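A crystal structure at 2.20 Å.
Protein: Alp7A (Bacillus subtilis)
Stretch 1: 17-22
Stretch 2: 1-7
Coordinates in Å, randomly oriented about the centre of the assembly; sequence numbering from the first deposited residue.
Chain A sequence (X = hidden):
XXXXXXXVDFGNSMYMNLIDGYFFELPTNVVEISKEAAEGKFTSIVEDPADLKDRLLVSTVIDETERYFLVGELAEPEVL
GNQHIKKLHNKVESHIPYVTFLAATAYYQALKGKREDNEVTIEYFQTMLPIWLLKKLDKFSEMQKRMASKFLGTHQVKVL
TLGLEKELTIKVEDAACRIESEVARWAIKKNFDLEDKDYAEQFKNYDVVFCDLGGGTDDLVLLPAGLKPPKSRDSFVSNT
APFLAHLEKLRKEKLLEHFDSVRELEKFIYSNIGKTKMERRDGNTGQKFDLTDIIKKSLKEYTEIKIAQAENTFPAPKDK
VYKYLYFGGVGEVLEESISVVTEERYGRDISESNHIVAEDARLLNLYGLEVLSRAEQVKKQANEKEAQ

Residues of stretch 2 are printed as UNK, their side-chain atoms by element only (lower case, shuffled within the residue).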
ATOM      1  N   ASN A  17       1.376   6.966   1.849  1.00 31.26           N
ATOM      2  CA  ASN A  17       2.713   7.502   1.805  1.00 24.88           C
ATOM      3  C   ASN A  17       3.078   8.015   3.213  1.00 27.62           C
ATOM      4  O   ASN A  17       2.215   8.438   3.984  1.00 34.57           O
ATOM      5  CB  ASN A  17       2.782   8.617   0.735  1.00 37.38           C
ATOM      6  CG  ASN A  17       2.006   9.856   1.136  1.00 50.32           C
ATOM      7  OD1 ASN A  17       2.401  10.569   2.059  1.00 60.48           O
ATOM      8  ND2 ASN A  17       0.771   9.899   0.720  1.00 69.22           N
ATOM      9  N   LEU A  18       4.358   8.020   3.536  1.00 28.89           N
ATOM     10  CA  LEU A  18       4.801   8.719   4.728  1.00 25.80           C
ATOM     11  C   LEU A  18       5.699   9.878   4.321  1.00 29.62           C
ATOM     12  O   LEU A  18       6.689   9.698   3.597  1.00 30.84           O
ATOM     13  CB  LEU A  18       5.552   7.779   5.674  1.00 25.66           C
ATOM     14  CG  LEU A  18       4.848   6.635   6.395  1.00 26.43           C
ATOM     15  CD1 LEU A  18       5.884   5.591   6.858  1.00 22.39           C
ATOM     16  CD2 LEU A  18       4.113   7.207   7.586  1.00 22.23           C
ATOM     17  N   ILE A  19       5.351  11.069   4.777  1.00 32.23           N
ATOM     18  CA  ILE A  19       6.136  12.253   4.465  1.00 28.96           C
ATOM     19  C   ILE A  19       6.652  12.835   5.756  1.00 28.48           C
ATOM     20  O   ILE A  19       5.874  13.320   6.567  1.00 29.02           O
ATOM     21  CB  ILE A  19       5.308  13.301   3.710  1.00 28.28           C
ATOM     22  CG1 ILE A  19       4.701  12.674   2.446  1.00 27.53           C
ATOM     23  CG2 ILE A  19       6.164  14.479   3.357  1.00 24.04           C
ATOM     24  CD1 ILE A  19       3.687  13.546   1.748  1.00 28.10           C
ATOM     25  N   ASP A  20       7.975  12.789   5.916  1.00 36.85           N
ATOM     26  CA  ASP A  20       8.663  13.075   7.179  1.00 34.65           C
ATOM     27  C   ASP A  20       7.921  12.476   8.368  1.00 33.97           C
ATOM     28  O   ASP A  20       7.695  13.151   9.365  1.00 30.87           O
ATOM     29  CB  ASP A  20       8.857  14.584   7.372  1.00 31.17           C
ATOM     30  CG  ASP A  20       9.911  15.167   6.431  1.00 35.65           C
ATOM     31  OD1 ASP A  20      10.799  14.404   5.990  1.00 28.94           O
ATOM     32  OD2 ASP A  20       9.850  16.385   6.133  1.00 40.29           O
ATOM     33  N   GLY A  21       7.534  11.204   8.242  1.00 37.95           N
ATOM     34  CA  GLY A  21       6.860  10.493   9.317  1.00 33.26           C
ATOM     35  C   GLY A  21       5.369  10.761   9.407  1.00 35.67           C
ATOM     36  O   GLY A  21       4.681  10.203  10.259  1.00 42.29           O
ATOM     37  N   TYR A  22       4.858  11.609   8.526  1.00 30.23           N
ATOM     38  CA  TYR A  22       3.433  11.887   8.521  1.00 26.55           C
ATOM     39  C   TYR A  22       2.696  10.990   7.528  1.00 32.24           C
ATOM     40  O   TYR A  22       2.991  10.976   6.318  1.00 22.32           O
ATOM     41  CB  TYR A  22       3.178  13.360   8.201  1.00 36.53           C
ATOM     42  CG  TYR A  22       1.715  13.753   8.210  1.00 45.37           C
ATOM     43  CD1 TYR A  22       1.037  13.972   9.400  1.00 45.11           C
ATOM     44  CD2 TYR A  22       1.012  13.898   7.022  1.00 49.14           C
ATOM     45  CE1 TYR A  22      -0.313  14.333   9.404  1.00 49.92           C
ATOM     46  CE2 TYR A  22      -0.325  14.263   7.015  1.00 51.22           C
ATOM     47  CZ  TYR A  22      -0.982  14.478   8.205  1.00 51.47           C
ATOM     48  OH  TYR A  22      -2.309  14.834   8.179  1.00 57.26           O
ATOM     49  N   UNK A   1       9.363  24.715   0.664  1.00 43.92           N
ATOM     50  CA  UNK A   1       9.233  23.668   1.671  1.00 39.71           C
ATOM     51  C   UNK A   1      10.225  22.537   1.428  1.00 41.42           C
ATOM     52  O   UNK A   1      10.369  22.058   0.305  1.00 42.02           O
ATOM     53  c   UNK A   1       5.173  21.797   3.489  1.00 30.77           C
ATOM     54  s   UNK A   1       6.124  20.891   2.280  1.00 39.08           S
ATOM     55  c   UNK A   1       7.809  23.099   1.692  1.00 37.20           C
ATOM     56  c   UNK A   1       7.713  21.752   2.403  1.00 34.50           C
ATOM     57  N   UNK A   2      10.902  22.111   2.488  1.00 37.80           N
ATOM     58  CA  UNK A   2      11.831  21.004   2.386  1.00 35.15           C
ATOM     59  C   UNK A   2      11.362  19.730   3.094  1.00 34.70           C
ATOM     60  O   UNK A   2      11.037  19.745   4.280  1.00 37.97           O
ATOM     61  o   UNK A   2      14.664  19.826   1.938  1.00 49.93           O
ATOM     62  n   UNK A   2      14.362  19.689   4.159  1.00 53.59           N
ATOM     63  c   UNK A   2      14.150  20.248   2.973  1.00 49.33           C
ATOM     64  c   UNK A   2      13.194  21.410   2.937  1.00 40.53           C
ATOM     65  N   UNK A   3      11.352  18.628   2.348  1.00 31.81           N
ATOM     66  CA  UNK A   3      10.979  17.308   2.851  1.00 33.70           C
ATOM     67  C   UNK A   3      12.186  16.368   2.894  1.00 38.70           C
ATOM     68  O   UNK A   3      12.876  16.212   1.891  1.00 40.85           O
ATOM     69  c   UNK A   3       9.682  15.184   2.347  1.00 28.61           C
ATOM     70  c   UNK A   3       7.563  16.876   1.109  1.00 24.13           C
ATOM     71  c   UNK A   3       9.903  16.659   1.966  1.00 32.09           C
ATOM     72  c   UNK A   3       8.592  17.428   2.053  1.00 30.91           C
ATOM     73  N   UNK A   4      12.431  15.727   4.034  1.00 35.91           N
ATOM     74  CA  UNK A   4      13.614  14.885   4.182  1.00 33.34           C
ATOM     75  C   UNK A   4      13.405  13.491   3.599  1.00 37.79           C
ATOM     76  O   UNK A   4      14.263  12.980   2.879  1.00 42.87           O
ATOM     77  o   UNK A   4      14.330  16.037   6.183  1.00 44.54           O
ATOM     78  c   UNK A   4      14.013  14.767   5.656  1.00 28.24           C
ATOM     79  N   UNK A   5      12.274  12.873   3.932  1.00 30.30           N
ATOM     80  CA  UNK A   5      11.988  11.500   3.524  1.00 26.18           C
ATOM     81  C   UNK A   5      10.565  11.387   3.001  1.00 27.92           C
ATOM     82  O   UNK A   5       9.609  11.803   3.669  1.00 30.90           O
ATOM     83  n   UNK A   5      12.842  11.542   8.520  1.00 36.45           N
ATOM     84  n   UNK A   5      10.869  10.447   8.908  1.00 35.67           N
ATOM     85  c   UNK A   5      13.542  10.585   5.395  1.00 38.00           C
ATOM     86  n   UNK A   5      12.376   9.612   7.376  1.00 39.33           N
ATOM     87  c   UNK A   5      13.626   9.630   6.606  1.00 37.79           C
ATOM     88  c   UNK A   5      12.175  10.520   4.698  1.00 28.69           C
ATOM     89  c   UNK A   5      12.030  10.531   8.270  1.00 33.62           C
ATOM     90  N   UNK A   6      10.410  10.836   1.808  1.00 26.54           N
ATOM     91  CA  UNK A   6       9.073  10.530   1.334  1.00 24.57           C
ATOM     92  C   UNK A   6       9.004   9.111   0.782  1.00 26.38           C
ATOM     93  O   UNK A   6       9.700   8.764  -0.171  1.00 29.59           O
ATOM     94  c   UNK A   6       5.030  11.877  -1.774  1.00 20.25           C
ATOM     95  c   UNK A   6       7.269  11.166  -0.318  1.00 19.88           C
ATOM     96  s   UNK A   6       6.635  12.517  -1.291  1.00 28.84           S
ATOM     97  c   UNK A   6       8.622  11.529   0.274  1.00 20.47           C
ATOM     98  N   UNK A   7       8.144   8.315   1.405  1.00 25.63           N
ATOM     99  CA  UNK A   7       7.985   6.903   1.114  1.00 22.87           C
ATOM    100  C   UNK A   7       6.584   6.607   0.609  1.00 22.74           C
ATOM    101  O   UNK A   7       5.607   6.990   1.234  1.00 21.94           O
ATOM    102  n   UNK A   7       9.924   6.606   4.066  1.00 23.39           N
ATOM    103  o   UNK A   7      10.675   6.041   2.026  1.00 23.62           O
ATOM    104  c   UNK A   7       8.289   6.085   2.364  1.00 23.70           C
ATOM    105  c   UNK A   7       9.736   6.241   2.812  1.00 25.55           C
TER
HETATM  106  O   HOH W   1      12.396  17.913   6.739  1.00 45.98           O

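Position 1 carries two carbons, a sulfur and a last carbon in an unbranched row, which is methionine. M1 stays out of reach of stretch 1 and takes no part.

Position 2 has two side-chain carbons, the second bearing one oxygen and one nitrogen: an amide on a short stem. The atoms fit asparagine, since an acid would carry two oxygens. The CA-to-CB bond of N2 points away from stretch 1, and both ends of its amide are hydrogen-bonded elsewhere in the structure.

Position 3 has four carbons, forked at the first, with one arm two carbons long; this is isoleucine. The tip of that arm, CD1 of I3, lies 3.6 Å from CG2 of I19, an apolar contact that suits two buried, branched hydrocarbons.

Position 4 has one carbon and one oxygen, hence serine. Its small side chain sits beside the carboxylate of D20, CB of S4 being 3.3 Å from OD1 of D20. A water links S4 OG (2.8 Å from the water O) to D20 OD2 (3.0 Å from the same O), donating to the carboxylate.

Position 5 shows three carbons, a nitrogen, then a carbon with two more nitrogens: the guanidinium of arginine. It reaches the turn, with NH2 of R5 3.5 Å from N of G21, but both are donors and no hydrogen bond forms. NH1 of R5 and OD1 of D20, 4.3 Å apart, are opposite charges beyond salt-bridge range; the guanidinium nitrogens find partners elsewhere in the structure.

Position 6 repeats the unbranched pattern of two carbons, sulfur and carbon, so it is methionine. M6 is extended, all three chi angles t, and its CG packs 4.1 Å from CG1 of I19 on their shared face of the sheet; a flexible apolar chain suits this buried place.

Position 7 has two carbons, the second bearing one oxygen and one nitrogen, a stem too short for glutamine: asparagine. Its side chain shares a face with that of L18, and its buried amide is satisfied elsewhere in the structure.

The contact is an antiparallel pairing of strands. L18 and N7 form a hydrogen-bonded pair, L18 N to N7 O at 2.8 Å and N7 N to L18 O at 3.0 Å; I19 and M6 follow as a non-hydrogen-bonded pair. The ladder extends to D20 N and R5 O, 2.9 Å apart. At the type I' turn from I19 to Y22, OD1 of D20 secures the corner, accepting from S4 N at 2.9 Å and R5 N at 3.0 Å.

Stretch 2 1-7: MNISRMN
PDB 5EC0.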